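Local coordinates for integron cassette protein (Vibrio cholerae, PDB 3FY6), which is of unknown function, an integron cassette protein in which a five-stranded antiparallel sheet packs against helices, found as a two-chain assembly, at residues V29-I38 with F81-R89. Numbering follows the deposited sequence.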
ATOM      1  N   VAL A  29       5.254   8.730  16.976  1.00 19.02           N
ATOM      2  CA  VAL A  29       4.069   9.511  16.670  1.00 15.29           C
ATOM      3  C   VAL A  29       3.764  10.474  17.810  1.00 25.17           C
ATOM      4  O   VAL A  29       3.508  10.052  18.934  1.00 23.55           O
ATOM      5  CB  VAL A  29       2.848   8.605  16.467  1.00 25.75           C
ATOM      6  CG1 VAL A  29       1.654   9.433  16.001  1.00 27.48           C
ATOM      7  CG2 VAL A  29       3.162   7.510  15.452  1.00 27.58           C
ATOM      8  N   GLU A  30       3.801  11.769  17.523  1.00 27.52           N
ATOM      9  CA  GLU A  30       3.437  12.767  18.519  1.00 28.31           C
ATOM     10  C   GLU A  30       2.036  13.293  18.234  1.00 25.38           C
ATOM     11  O   GLU A  30       1.797  13.897  17.188  1.00 28.54           O
ATOM     12  CB  GLU A  30       4.426  13.933  18.512  1.00 33.69           C
ATOM     13  CG  GLU A  30       5.614  13.773  19.429  1.00 50.40           C
ATOM     14  CD  GLU A  30       6.250  15.110  19.784  1.00 66.98           C
ATOM     15  OE1 GLU A  30       5.562  16.150  19.657  1.00 68.09           O
ATOM     16  OE2 GLU A  30       7.431  15.121  20.196  1.00 71.09           O
ATOM     17  N   LEU A  31       1.116  13.063  19.164  1.00 21.38           N
ATOM     18  CA  LEU A  31      -0.257  13.534  19.011  1.00 22.98           C
ATOM     19  C   LEU A  31      -0.471  14.789  19.837  1.00 25.27           C
ATOM     20  O   LEU A  31      -0.244  14.787  21.039  1.00 22.84           O
ATOM     21  CB  LEU A  31      -1.247  12.462  19.471  1.00 19.12           C
ATOM     22  CG  LEU A  31      -1.072  11.089  18.836  1.00 18.76           C
ATOM     23  CD1 LEU A  31      -2.041  10.097  19.439  1.00 19.08           C
ATOM     24  CD2 LEU A  31      -1.278  11.200  17.344  1.00 18.28           C
ATOM     25  N   HIS A  32      -0.908  15.857  19.182  1.00 25.76           N
ATOM     26  CA  HIS A  32      -1.303  17.079  19.858  1.00 23.69           C
ATOM     27  C   HIS A  32      -2.700  17.414  19.376  1.00 24.27           C
ATOM     28  O   HIS A  32      -3.171  16.863  18.379  1.00 21.92           O
ATOM     29  CB  HIS A  32      -0.373  18.244  19.494  1.00 31.78           C
ATOM     30  CG  HIS A  32       1.052  18.038  19.897  1.00 41.79           C
ATOM     31  ND1 HIS A  32       1.591  18.600  21.035  1.00 47.24           N
ATOM     32  CD2 HIS A  32       2.053  17.341  19.310  1.00 43.49           C
ATOM     33  CE1 HIS A  32       2.863  18.258  21.132  1.00 49.12           C
ATOM     34  NE2 HIS A  32       3.169  17.493  20.099  1.00 46.39           N
ATOM     35  N   LYS A  33      -3.356  18.328  20.076  1.00 23.62           N
ATOM     36  CA  LYS A  33      -4.691  18.769  19.708  1.00 27.98           C
ATOM     37  C   LYS A  33      -4.723  19.365  18.296  1.00 26.53           C
ATOM     38  O   LYS A  33      -5.610  19.055  17.507  1.00 32.22           O
ATOM     39  CB  LYS A  33      -5.203  19.778  20.741  1.00 40.55           C
ATOM     40  CG  LYS A  33      -6.290  20.727  20.249  1.00 57.32           C
ATOM     41  CD  LYS A  33      -7.649  20.052  20.151  1.00 66.91           C
ATOM     42  CE  LYS A  33      -8.765  21.040  20.480  1.00 73.25           C
ATOM     43  NZ  LYS A  33      -8.489  22.399  19.925  1.00 73.71           N
ATOM     44  N   ASP A  34      -3.731  20.190  17.976  1.00 24.44           N
ATOM     45  CA  ASP A  34      -3.723  20.938  16.726  1.00 32.93           C
ATOM     46  C   ASP A  34      -2.986  20.263  15.572  1.00 28.78           C
ATOM     47  O   ASP A  34      -3.153  20.654  14.430  1.00 27.96           O
ATOM     48  CB  ASP A  34      -3.127  22.328  16.955  1.00 44.79           C
ATOM     49  CG  ASP A  34      -3.974  23.177  17.878  1.00 54.51           C
ATOM     50  OD1 ASP A  34      -5.210  22.971  17.902  1.00 54.99           O
ATOM     51  OD2 ASP A  34      -3.401  24.046  18.575  1.00 55.93           O
ATOM     52  N   TYR A  35      -2.173  19.256  15.860  1.00 27.28           N
ATOM     53  CA  TYR A  35      -1.399  18.621  14.803  1.00 23.84           C
ATOM     54  C   TYR A  35      -0.854  17.280  15.261  1.00 23.96           C
ATOM     55  O   TYR A  35      -0.804  16.993  16.455  1.00 23.32           O
ATOM     56  CB  TYR A  35      -0.233  19.523  14.394  1.00 23.68           C
ATOM     57  CG  TYR A  35       0.823  19.664  15.477  1.00 27.94           C
ATOM     58  CD1 TYR A  35       0.814  20.745  16.351  1.00 33.25           C
ATOM     59  CD2 TYR A  35       1.819  18.705  15.634  1.00 36.71           C
ATOM     60  CE1 TYR A  35       1.780  20.878  17.345  1.00 39.45           C
ATOM     61  CE2 TYR A  35       2.791  18.829  16.624  1.00 40.07           C
ATOM     62  CZ  TYR A  35       2.764  19.918  17.474  1.00 45.27           C
ATOM     63  OH  TYR A  35       3.720  20.042  18.456  1.00 49.72           O
HETATM   64  N   MSE A  36      -0.439  16.460  14.303  1.00 22.56           N
HETATM   65  CA  MSE A  36       0.256  15.218  14.621  1.00 27.76           C
HETATM   66  C   MSE A  36       1.577  15.195  13.865  1.00 25.80           C
HETATM   67  O   MSE A  36       1.649  15.663  12.731  1.00 23.93           O
HETATM   68  CB  MSE A  36      -0.587  13.999  14.229  1.00 21.51           C
HETATM   69  CG  MSE A  36       0.173  12.673  14.278  1.00 25.95           C
HETATM   70 SE   MSE A  36      -0.861  11.185  13.503  0.78 27.53          SE
HETATM   71  CE  MSE A  36      -1.805  12.171  12.170  1.00 11.44           C
ATOM     72  N   GLU A  37       2.617  14.661  14.497  1.00 25.42           N
ATOM     73  CA  GLU A  37       3.890  14.460  13.818  1.00 27.46           C
ATOM     74  C   GLU A  37       4.323  13.010  13.893  1.00 25.69           C
ATOM     75  O   GLU A  37       4.010  12.306  14.850  1.00 27.28           O
ATOM     76  CB  GLU A  37       4.974  15.369  14.392  1.00 33.76           C
ATOM     77  CG  GLU A  37       4.691  16.849  14.196  1.00 43.95           C
ATOM     78  CD  GLU A  37       5.863  17.730  14.582  1.00 56.43           C
ATOM     79  OE1 GLU A  37       6.772  17.252  15.299  1.00 60.07           O
ATOM     80  OE2 GLU A  37       5.872  18.906  14.162  1.00 64.17           O
ATOM     81  N   ILE A  38       5.025  12.565  12.858  1.00 22.09           N
ATOM     82  CA  ILE A  38       5.569  11.217  12.811  1.00 25.08           C
ATOM     83  C   ILE A  38       7.039  11.333  12.461  1.00 27.26           C
ATOM     84  O   ILE A  38       7.400  11.889  11.413  1.00 23.64           O
ATOM     85  CB  ILE A  38       4.866  10.352  11.755  1.00 24.51           C
ATOM     86  CG1 ILE A  38       3.354  10.326  12.005  1.00 23.00           C
ATOM     87  CG2 ILE A  38       5.439   8.937  11.739  1.00 23.99           C
ATOM     88  CD1 ILE A  38       2.541  10.042  10.744  1.00 22.66           C
ATOM     89  N   PHE A  81      -3.519   6.443  10.332  1.00 15.28           N
ATOM     90  CA  PHE A  81      -2.923   7.270  11.384  1.00 19.08           C
ATOM     91  C   PHE A  81      -3.781   8.506  11.621  1.00 20.16           C
ATOM     92  O   PHE A  81      -4.035   8.889  12.763  1.00 19.05           O
ATOM     93  CB  PHE A  81      -1.510   7.711  11.019  1.00 16.24           C
ATOM     94  CG  PHE A  81      -0.456   6.665  11.258  1.00 20.11           C
ATOM     95  CD1 PHE A  81      -0.550   5.408  10.677  1.00 24.05           C
ATOM     96  CD2 PHE A  81       0.656   6.958  12.028  1.00 22.95           C
ATOM     97  CE1 PHE A  81       0.445   4.454  10.878  1.00 23.74           C
ATOM     98  CE2 PHE A  81       1.651   6.015  12.237  1.00 26.09           C
ATOM     99  CZ  PHE A  81       1.543   4.759  11.661  1.00 27.17           C
ATOM    100  N   GLN A  82      -4.203   9.142  10.532  1.00 16.15           N
ATOM    101  CA  GLN A  82      -5.028  10.337  10.634  1.00 13.77           C
ATOM    102  C   GLN A  82      -6.295  10.039  11.429  1.00 18.00           C
ATOM    103  O   GLN A  82      -6.711  10.831  12.271  1.00 17.80           O
ATOM    104  CB  GLN A  82      -5.387  10.869   9.245  1.00 20.85           C
ATOM    105  CG  GLN A  82      -6.403  12.001   9.261  1.00 21.88           C
ATOM    106  CD  GLN A  82      -6.723  12.497   7.859  1.00 25.07           C
ATOM    107  OE1 GLN A  82      -5.920  13.180   7.224  1.00 26.21           O
ATOM    108  NE2 GLN A  82      -7.903  12.164   7.375  1.00 23.06           N
ATOM    109  N   HIS A  83      -6.900   8.890  11.161  1.00 12.71           N
ATOM    110  CA  HIS A  83      -8.159   8.545  11.801  1.00 20.50           C
ATOM    111  C   HIS A  83      -7.970   8.385  13.299  1.00 19.09           C
ATOM    112  O   HIS A  83      -8.707   8.964  14.080  1.00 16.43           O
ATOM    113  CB  HIS A  83      -8.767   7.274  11.206  1.00 15.80           C
ATOM    114  CG  HIS A  83     -10.052   6.858  11.862  1.00 13.92           C
ATOM    115  ND1 HIS A  83     -11.170   7.658  11.883  1.00 15.81           N
ATOM    116  CD2 HIS A  83     -10.386   5.726  12.530  1.00 14.99           C
ATOM    117  CE1 HIS A  83     -12.147   7.036  12.524  1.00 16.69           C
ATOM    118  NE2 HIS A  83     -11.697   5.861  12.928  1.00 13.66           N
ATOM    119  N   ALA A  84      -6.981   7.597  13.699  1.00 15.80           N
ATOM    120  CA  ALA A  84      -6.724   7.401  15.115  1.00 18.50           C
ATOM    121  C   ALA A  84      -6.499   8.742  15.816  1.00 19.06           C
ATOM    122  O   ALA A  84      -7.013   8.982  16.919  1.00 13.76           O
ATOM    123  CB  ALA A  84      -5.533   6.483  15.313  1.00 16.70           C
ATOM    124  N   TRP A  85      -5.746   9.619  15.159  1.00 17.90           N
ATOM    125  CA  TRP A  85      -5.432  10.924  15.725  1.00 17.95           C
ATOM    126  C   TRP A  85      -6.694  11.759  15.897  1.00 26.32           C
ATOM    127  O   TRP A  85      -6.927  12.323  16.970  1.00 21.72           O
ATOM    128  CB  TRP A  85      -4.394  11.658  14.871  1.00 15.56           C
ATOM    129  CG  TRP A  85      -4.299  13.129  15.152  1.00 18.39           C
ATOM    130  CD1 TRP A  85      -4.062  13.721  16.360  1.00 26.09           C
ATOM    131  CD2 TRP A  85      -4.421  14.191  14.202  1.00 20.24           C
ATOM    132  NE1 TRP A  85      -4.035  15.089  16.221  1.00 21.05           N
ATOM    133  CE2 TRP A  85      -4.259  15.402  14.906  1.00 20.55           C
ATOM    134  CE3 TRP A  85      -4.650  14.236  12.821  1.00 22.37           C
ATOM    135  CZ2 TRP A  85      -4.316  16.645  14.280  1.00 17.79           C
ATOM    136  CZ3 TRP A  85      -4.703  15.468  12.199  1.00 21.60           C
ATOM    137  CH2 TRP A  85      -4.547  16.658  12.928  1.00 24.02           C
ATOM    138  N   LEU A  86      -7.514  11.825  14.848  1.00 20.70           N
ATOM    139  CA  LEU A  86      -8.733  12.625  14.902  1.00 22.89           C
ATOM    140  C   LEU A  86      -9.689  12.101  15.974  1.00 22.67           C
ATOM    141  O   LEU A  86     -10.322  12.878  16.684  1.00 24.54           O
ATOM    142  CB  LEU A  86      -9.422  12.677  13.540  1.00 23.71           C
ATOM    143  CG  LEU A  86      -8.650  13.432  12.453  1.00 25.75           C
ATOM    144  CD1 LEU A  86      -9.440  13.452  11.166  1.00 28.50           C
ATOM    145  CD2 LEU A  86      -8.339  14.849  12.904  1.00 25.81           C
ATOM    146  N   GLU A  87      -9.784  10.785  16.102  1.00 18.21           N
ATOM    147  CA  GLU A  87     -10.635  10.215  17.141  1.00 26.17           C
ATOM    148  C   GLU A  87     -10.094  10.502  18.549  1.00 26.84           C
ATOM    149  O   GLU A  87     -10.849  10.825  19.459  1.00 27.89           O
ATOM    150  CB  GLU A  87     -10.822   8.725  16.905  1.00 22.22           C
ATOM    151  CG  GLU A  87     -11.659   8.444  15.668  1.00 31.49           C
ATOM    152  CD  GLU A  87     -13.064   9.024  15.787  1.00 39.45           C
ATOM    153  OE1 GLU A  87     -13.733   8.769  16.811  1.00 41.01           O
ATOM    154  OE2 GLU A  87     -13.498   9.740  14.860  1.00 43.90           O
ATOM    155  N   TRP A  88      -8.780  10.415  18.712  1.00 16.70           N
ATOM    156  CA  TRP A  88      -8.142  10.713  19.988  1.00 21.83           C
ATOM    157  C   TRP A  88      -8.319  12.184  20.320  1.00 25.77           C
ATOM    158  O   TRP A  88      -8.524  12.564  21.473  1.00 23.42           O
ATOM    159  CB  TRP A  88      -6.651  10.383  19.914  1.00 22.18           C
ATOM    160  CG  TRP A  88      -5.837  10.925  21.044  1.00 21.20           C
ATOM    161  CD1 TRP A  88      -5.574  10.308  22.235  1.00 25.38           C
ATOM    162  CD2 TRP A  88      -5.153  12.185  21.085  1.00 23.82           C
ATOM    163  NE1 TRP A  88      -4.777  11.111  23.019  1.00 24.74           N
ATOM    164  CE2 TRP A  88      -4.503  12.267  22.338  1.00 27.31           C
ATOM    165  CE3 TRP A  88      -5.027  13.252  20.188  1.00 18.35           C
ATOM    166  CZ2 TRP A  88      -3.741  13.375  22.715  1.00 26.57           C
ATOM    167  CZ3 TRP A  88      -4.265  14.349  20.560  1.00 20.98           C
ATOM    168  CH2 TRP A  88      -3.632  14.403  21.811  1.00 21.67           C
ATOM    169  N   ARG A  89      -8.234  13.004  19.284  1.00 22.52           N
ATOM    170  CA  ARG A  89      -8.301  14.444  19.424  1.00 32.17           C
ATOM    171  C   ARG A  89      -9.585  14.888  20.123  1.00 35.96           C
ATOM    172  O   ARG A  89      -9.555  15.734  21.021  1.00 28.57           O
ATOM    173  CB  ARG A  89      -8.214  15.085  18.043  1.00 36.63           C
ATOM    174  CG  ARG A  89      -8.036  16.567  18.094  1.00 43.25           C
ATOM    175  CD  ARG A  89      -8.068  17.185  16.720  1.00 38.70           C
ATOM    176  NE  ARG A  89      -8.215  18.626  16.853  1.00 41.56           N
ATOM    177  CZ  ARG A  89      -9.387  19.243  16.888  1.00 49.12           C
ATOM    178  NH1 ARG A  89     -10.503  18.536  16.777  1.00 45.45           N
ATOM    179  NH2 ARG A  89      -9.443  20.562  17.024  1.00 53.85           N
TER
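W85 and M36 anchor the packing of helix 81-89 against a beta hairpin, a worked example of one aromatic side chain serving both the apolar face of a sheet and the polar turn at the end of the hairpin. With CG anti to the backbone N (chi1 164°), the indole reaches from the helix to the hairpin end. M36 CB lies over one face of its five-membered ring, 3.8 Å from the centroid, in a CH-pi contact, while the selenium of this selenomethionine stands obliquely to the same ring and CE touches W85 CE3 at 3.6 Å. L86 CD2, of the same helix, lies over the opposite face, toward its rim. The indole edge does polar work: W85 NE1 donates to H32 O at 2.9 Å, almost straight (167°) and in the ring plane, so the buried N-H is satisfied by a turn carbonyl.

One helical turn on, W88 offers a face to L31, whose CB sits 3.8 Å from the centroid of the six-membered ring; L31 CD2 reaches back to W85 CD1. R89, extended from CG to NE, ties the helix to the turn by donating NE to K33 O at 2.7 Å, a bent bond (140°) with the carbonyl at the guanidinium edge. K33 CE lies over a guanidinium face, and K33 NZ and R89 NH2 come close as like charges; K33 NZ also has a long salt bridge to D34 OD1, and R89 a cation-pi contact with Y49. At the other end, V29 CG2 meets F81 CE2 at the ring edge, 3.9 Å away, and I38 CD1 approaches the ring obliquely.

The helix also meets the second subunit, where H83 stacks on its Y125. The hairpin joins strands 23-31 and 35-40, flanked by 10-18 and 43-50 in the antiparallel sheet. W88 NE1 is hydrogen-bonded to N95 OD1, and helix 95-114 packs beside helix 77-89 through V98, L102 and V105.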